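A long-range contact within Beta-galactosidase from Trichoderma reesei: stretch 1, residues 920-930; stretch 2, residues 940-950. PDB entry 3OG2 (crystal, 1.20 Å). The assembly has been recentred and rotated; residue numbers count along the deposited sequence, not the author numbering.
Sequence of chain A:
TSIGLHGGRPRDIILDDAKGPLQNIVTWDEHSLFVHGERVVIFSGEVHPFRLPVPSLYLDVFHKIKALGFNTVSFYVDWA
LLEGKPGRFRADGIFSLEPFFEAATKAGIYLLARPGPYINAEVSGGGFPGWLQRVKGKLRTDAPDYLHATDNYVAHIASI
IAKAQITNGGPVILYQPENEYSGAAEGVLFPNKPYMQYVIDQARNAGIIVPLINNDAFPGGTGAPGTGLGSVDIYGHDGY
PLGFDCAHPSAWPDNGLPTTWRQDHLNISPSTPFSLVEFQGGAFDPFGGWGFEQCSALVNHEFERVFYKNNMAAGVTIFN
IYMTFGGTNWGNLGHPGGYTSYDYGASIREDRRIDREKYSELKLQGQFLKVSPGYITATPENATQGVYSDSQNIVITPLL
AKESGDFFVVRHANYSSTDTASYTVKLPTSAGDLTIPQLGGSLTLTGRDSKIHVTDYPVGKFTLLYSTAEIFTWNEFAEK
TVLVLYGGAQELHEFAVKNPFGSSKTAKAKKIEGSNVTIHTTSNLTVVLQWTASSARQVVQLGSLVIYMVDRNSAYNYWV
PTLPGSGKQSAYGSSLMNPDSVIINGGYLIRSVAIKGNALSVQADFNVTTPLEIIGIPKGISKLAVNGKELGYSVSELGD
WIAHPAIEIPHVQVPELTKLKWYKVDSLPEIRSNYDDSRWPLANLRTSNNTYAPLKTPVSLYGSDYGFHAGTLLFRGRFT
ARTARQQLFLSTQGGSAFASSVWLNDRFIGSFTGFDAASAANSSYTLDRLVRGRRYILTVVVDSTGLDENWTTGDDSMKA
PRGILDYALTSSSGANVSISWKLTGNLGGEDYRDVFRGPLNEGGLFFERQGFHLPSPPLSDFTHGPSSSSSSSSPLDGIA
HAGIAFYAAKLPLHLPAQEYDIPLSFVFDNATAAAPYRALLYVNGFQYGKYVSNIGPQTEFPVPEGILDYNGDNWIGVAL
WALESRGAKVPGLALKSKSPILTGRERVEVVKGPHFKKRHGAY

Stretch 1 (920-930) LLYVNGFQYGK
Stretch 2, residues 940-950: EFPVPEGILDY

What backbone frame receives stretch 2? Stretch 1 is a β-hairpin: strands 920-923 and 926-930 join through a type I' turn from Val 923 to Phe 926, with Asn 924 at phi/psi 47/42 and Gly 925 at 88/-14. Val 923 N donates to Phe 926 O (2.9 Å), Phe 926 N to Val 923 O (3.0 Å), Tyr 928 N to Leu 921 O (2.8 Å) and Leu 921 N to Gly 929 O (2.9 Å). The strand beginning stretch 2 runs nearly antiparallel to strand 926-930, at 157°, with axes 7.1 Å apart at closest approach. No backbone hydrogen bond links the two stretches; the contact rests largely on apolar packing, with one side-chain hydrogen bond and a bridging water.

How does the strand of stretch 2 begin the contact? Glu 940 stays out of reach, but Phe 941 (-118/95, chi1 m, chi2 86°) points toward the hairpin. Its CB lies 3.7 Å from Leu 921 CD2, and its CD2 sits 3.5 Å from Gly 929 CA. Gly 929, at 175/137, leaves room for this ring: a CB there would fall 2.6 Å from Phe 941 CD2. Lys 930 O approaches the ring edge, 3.7 Å from Phe 941 CZ. Pro 942 (-71/147) points away, yet its carbonyl shares a bridging water with the hairpin; the water donates to Pro 942 O and to Tyr 928 O, each at 2.8 Å.

What packs around Tyr 928? This residue (-125/24) holds chi1 at -108°, between wells, with chi2 at -87°. Val 943 (-134/124, chi1 t) lays CG1 over one face of the ring, 4.2 Å from the centroid of Tyr 928, while its CG2 reaches Tyr 928 CB at 3.9 Å and Val 923 CG2 at 4.1 Å. Pro 944 (-75/147, C-gamma endo) brings CD within 3.6 Å of Tyr 928 CE1.

How does the chain turn back onto the hairpin's tip? After Glu 945 (-50/138) and Gly 946 (113/-55), both clear of stretch 1, Ile 947 (-75/-48, chi1 and chi2 m) points toward it. Leu 948 N donates to Pro 944 O at 3.0 Å, helping close this bend. Ile 947 CD1 stands 3.7 Å from the Phe 926 ring centroid, 7° off the normal, and Ile 947 CG1 is 3.9 Å from Tyr 928 CE2. Asn 924 (chi1 m, chi2 -37°) supplies the direct hydrogen bond between the stretches, ND2 to Ile 947 O at 2.9 Å and a near-straight 166°. Leu 948 (-82/144, chi1 m, chi2 t) then brings CD2 to 3.6 Å from Val 923 CG1.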

# COMPACT_ATOMS: atom_id res chain seq x y z
N LEU A 920 -20.95 1.30 10.67
CA LEU A 920 -20.44 0.68 9.45
C LEU A 920 -20.96 1.52 8.26
O LEU A 920 -22.13 1.88 8.25
CB LEU A 920 -20.92 -0.75 9.30
CG LEU A 920 -20.53 -1.70 10.41
CD1 LEU A 920 -21.29 -3.00 10.27
CD2 LEU A 920 -19.02 -1.97 10.31
N LEU A 921 -20.05 1.76 7.33
CA LEU A 921 -20.38 2.52 6.12
C LEU A 921 -20.47 1.56 4.93
O LEU A 921 -19.50 0.81 4.71
CB LEU A 921 -19.29 3.59 5.87
CG LEU A 921 -19.43 4.35 4.56
CD1 LEU A 921 -20.66 5.26 4.54
CD2 LEU A 921 -18.16 5.18 4.36
N TYR A 922 -21.54 1.57 4.18
CA TYR A 922 -21.68 0.78 2.97
C TYR A 922 -21.91 1.71 1.80
O TYR A 922 -22.63 2.71 1.91
CB TYR A 922 -22.86 -0.14 3.12
CG TYR A 922 -22.58 -1.38 3.93
CD1 TYR A 922 -22.18 -2.50 3.18
CD2 TYR A 922 -22.72 -1.57 5.29
CE1 TYR A 922 -21.88 -3.75 3.65
CE2 TYR A 922 -22.40 -2.87 5.79
CZ TYR A 922 -22.00 -3.91 5.02
OH TYR A 922 -21.73 -5.20 5.51
N VAL A 923 -21.27 1.38 0.71
CA VAL A 923 -21.50 2.10 -0.56
C VAL A 923 -21.77 1.07 -1.65
O VAL A 923 -20.89 0.27 -1.96
CB VAL A 923 -20.32 2.99 -0.92
CG1 VAL A 923 -20.61 3.63 -2.29
CG2 VAL A 923 -20.08 4.02 0.18
N ASN A 924 -22.94 1.06 -2.23
CA ASN A 924 -23.36 0.12 -3.25
C ASN A 924 -23.03 -1.30 -2.86
O ASN A 924 -22.60 -2.14 -3.65
CB ASN A 924 -22.71 0.48 -4.60
CG ASN A 924 -23.25 1.82 -5.09
OD1 ASN A 924 -24.43 2.12 -4.89
ND2 ASN A 924 -22.43 2.65 -5.71
N GLY A 925 -23.30 -1.56 -1.58
CA GLY A 925 -23.19 -2.92 -1.04
C GLY A 925 -21.79 -3.27 -0.51
O GLY A 925 -21.67 -4.29 0.18
N PHE A 926 -20.78 -2.48 -0.84
CA PHE A 926 -19.42 -2.70 -0.33
C PHE A 926 -19.23 -2.03 1.02
O PHE A 926 -19.52 -0.83 1.14
CB PHE A 926 -18.41 -2.10 -1.29
CG PHE A 926 -18.29 -2.89 -2.61
CD1 PHE A 926 -19.12 -2.67 -3.68
CD2 PHE A 926 -17.28 -3.88 -2.68
CE1 PHE A 926 -18.98 -3.41 -4.87
CE2 PHE A 926 -17.12 -4.59 -3.85
CZ PHE A 926 -17.96 -4.37 -4.92
N GLN A 927 -18.74 -2.79 1.99
CA GLN A 927 -18.46 -2.11 3.29
C GLN A 927 -17.15 -1.37 3.16
O GLN A 927 -16.14 -1.94 2.78
CB GLN A 927 -18.46 -3.14 4.41
CG GLN A 927 -18.54 -2.49 5.80
CD GLN A 927 -17.17 -2.57 6.44
OE1 GLN A 927 -16.30 -1.74 6.17
NE2 GLN A 927 -16.98 -3.57 7.30
N TYR A 928 -17.20 -0.06 3.38
CA TYR A 928 -16.08 0.84 3.17
C TYR A 928 -15.76 1.63 4.42
O TYR A 928 -15.18 2.73 4.35
CB TYR A 928 -16.32 1.75 1.92
CG TYR A 928 -15.39 1.32 0.79
CD1 TYR A 928 -14.12 1.81 0.69
CD2 TYR A 928 -15.83 0.38 -0.16
CE1 TYR A 928 -13.29 1.38 -0.37
CE2 TYR A 928 -15.01 -0.07 -1.21
CZ TYR A 928 -13.74 0.45 -1.30
OH TYR A 928 -12.93 0.01 -2.32
N GLY A 929 -16.13 1.10 5.59
CA GLY A 929 -15.67 1.83 6.79
C GLY A 929 -16.25 1.20 8.07
O GLY A 929 -17.46 0.86 8.14
N LYS A 930 -15.39 1.09 9.04
CA LYS A 930 -15.76 0.78 10.39
C LYS A 930 -15.30 2.00 11.19
O LYS A 930 -14.14 2.32 11.29
CB LYS A 930 -15.04 -0.51 10.86
CG LYS A 930 -15.42 -0.88 12.29
CD LYS A 930 -15.11 -2.34 12.63
CE LYS A 930 -16.21 -3.29 12.21
NZ LYS A 930 -16.00 -4.70 12.65
N GLU A 940 -12.53 10.15 8.27
CA GLU A 940 -12.74 10.40 6.84
C GLU A 940 -12.50 9.10 6.10
O GLU A 940 -11.40 8.50 6.21
CB GLU A 940 -11.79 11.51 6.39
CG GLU A 940 -11.83 11.70 4.87
CD GLU A 940 -11.26 13.02 4.42
OE1 GLU A 940 -10.80 13.84 5.23
OE2 GLU A 940 -11.28 13.26 3.19
N PHE A 941 -13.49 8.66 5.33
CA PHE A 941 -13.55 7.35 4.67
C PHE A 941 -13.59 7.52 3.17
O PHE A 941 -14.69 7.77 2.63
CB PHE A 941 -14.80 6.55 5.16
CG PHE A 941 -14.62 6.21 6.63
CD1 PHE A 941 -14.99 7.07 7.64
CD2 PHE A 941 -14.04 4.97 6.99
CE1 PHE A 941 -14.83 6.73 9.00
CE2 PHE A 941 -13.92 4.61 8.34
CZ PHE A 941 -14.28 5.49 9.34
N PRO A 942 -12.46 7.46 2.48
CA PRO A 942 -12.48 7.63 1.01
C PRO A 942 -13.11 6.40 0.38
O PRO A 942 -12.96 5.25 0.90
CB PRO A 942 -11.00 7.67 0.63
CG PRO A 942 -10.31 6.96 1.74
CD PRO A 942 -11.10 7.26 2.99
N VAL A 943 -13.81 6.58 -0.72
CA VAL A 943 -14.43 5.50 -1.49
C VAL A 943 -14.10 5.76 -2.93
O VAL A 943 -14.41 6.85 -3.37
CB VAL A 943 -15.94 5.39 -1.23
CG1 VAL A 943 -16.49 4.22 -2.03
CG2 VAL A 943 -16.18 5.24 0.28
N PRO A 944 -13.50 4.83 -3.66
CA PRO A 944 -13.08 5.17 -5.02
C PRO A 944 -14.22 5.25 -6.03
O PRO A 944 -15.19 4.52 -5.97
CB PRO A 944 -12.20 3.98 -5.42
CG PRO A 944 -12.70 2.85 -4.57
CD PRO A 944 -13.16 3.45 -3.27
N GLU A 945 -14.03 6.17 -7.02
CA GLU A 945 -14.79 6.08 -8.25
C GLU A 945 -14.71 4.67 -8.79
O GLU A 945 -13.63 4.07 -8.73
CB GLU A 945 -14.20 7.09 -9.26
CG GLU A 945 -15.05 7.21 -10.53
CD GLU A 945 -14.44 8.20 -11.49
OE1 GLU A 945 -13.68 9.10 -11.05
OE2 GLU A 945 -14.73 8.10 -12.70
N GLY A 946 -15.82 4.11 -9.27
CA GLY A 946 -15.81 2.68 -9.65
C GLY A 946 -16.70 1.97 -8.67
O GLY A 946 -17.67 1.30 -9.04
N ILE A 947 -16.43 2.11 -7.38
CA ILE A 947 -17.35 1.69 -6.34
C ILE A 947 -18.51 2.72 -6.29
O ILE A 947 -19.66 2.30 -6.33
CB ILE A 947 -16.68 1.51 -4.98
CG1 ILE A 947 -15.60 0.41 -5.00
CG2 ILE A 947 -17.74 1.20 -3.92
CD1 ILE A 947 -16.11 -0.98 -5.38
N LEU A 948 -18.15 4.00 -6.26
CA LEU A 948 -19.17 5.02 -6.52
C LEU A 948 -19.41 5.22 -8.01
O LEU A 948 -18.44 5.19 -8.80
CB LEU A 948 -18.67 6.34 -5.96
CG LEU A 948 -18.83 6.53 -4.46
CD1 LEU A 948 -17.97 7.68 -3.95
CD2 LEU A 948 -20.31 6.78 -4.07
N ASP A 949 -20.63 5.48 -8.43
CA ASP A 949 -21.03 5.82 -9.77
C ASP A 949 -21.17 7.33 -9.81
O ASP A 949 -22.06 7.92 -9.18
CB ASP A 949 -22.35 5.09 -10.11
CG ASP A 949 -22.79 5.34 -11.54
OD1 ASP A 949 -22.26 6.26 -12.20
OD2 ASP A 949 -23.74 4.66 -12.03
N TYR A 950 -20.27 8.01 -10.52
CA TYR A 950 -20.25 9.46 -10.56
C TYR A 950 -21.28 10.03 -11.50
O TYR A 950 -21.44 11.24 -11.60
CB TYR A 950 -18.84 9.97 -10.99
CG TYR A 950 -17.86 9.98 -9.83
CD1 TYR A 950 -17.88 9.05 -8.79
CD2 TYR A 950 -16.85 10.94 -9.82
CE1 TYR A 950 -16.93 9.12 -7.77
CE2 TYR A 950 -15.92 11.03 -8.80
CZ TYR A 950 -15.98 10.09 -7.78
OH TYR A 950 -15.04 10.19 -6.79
O HOH W 1 -12.98 4.20 3.46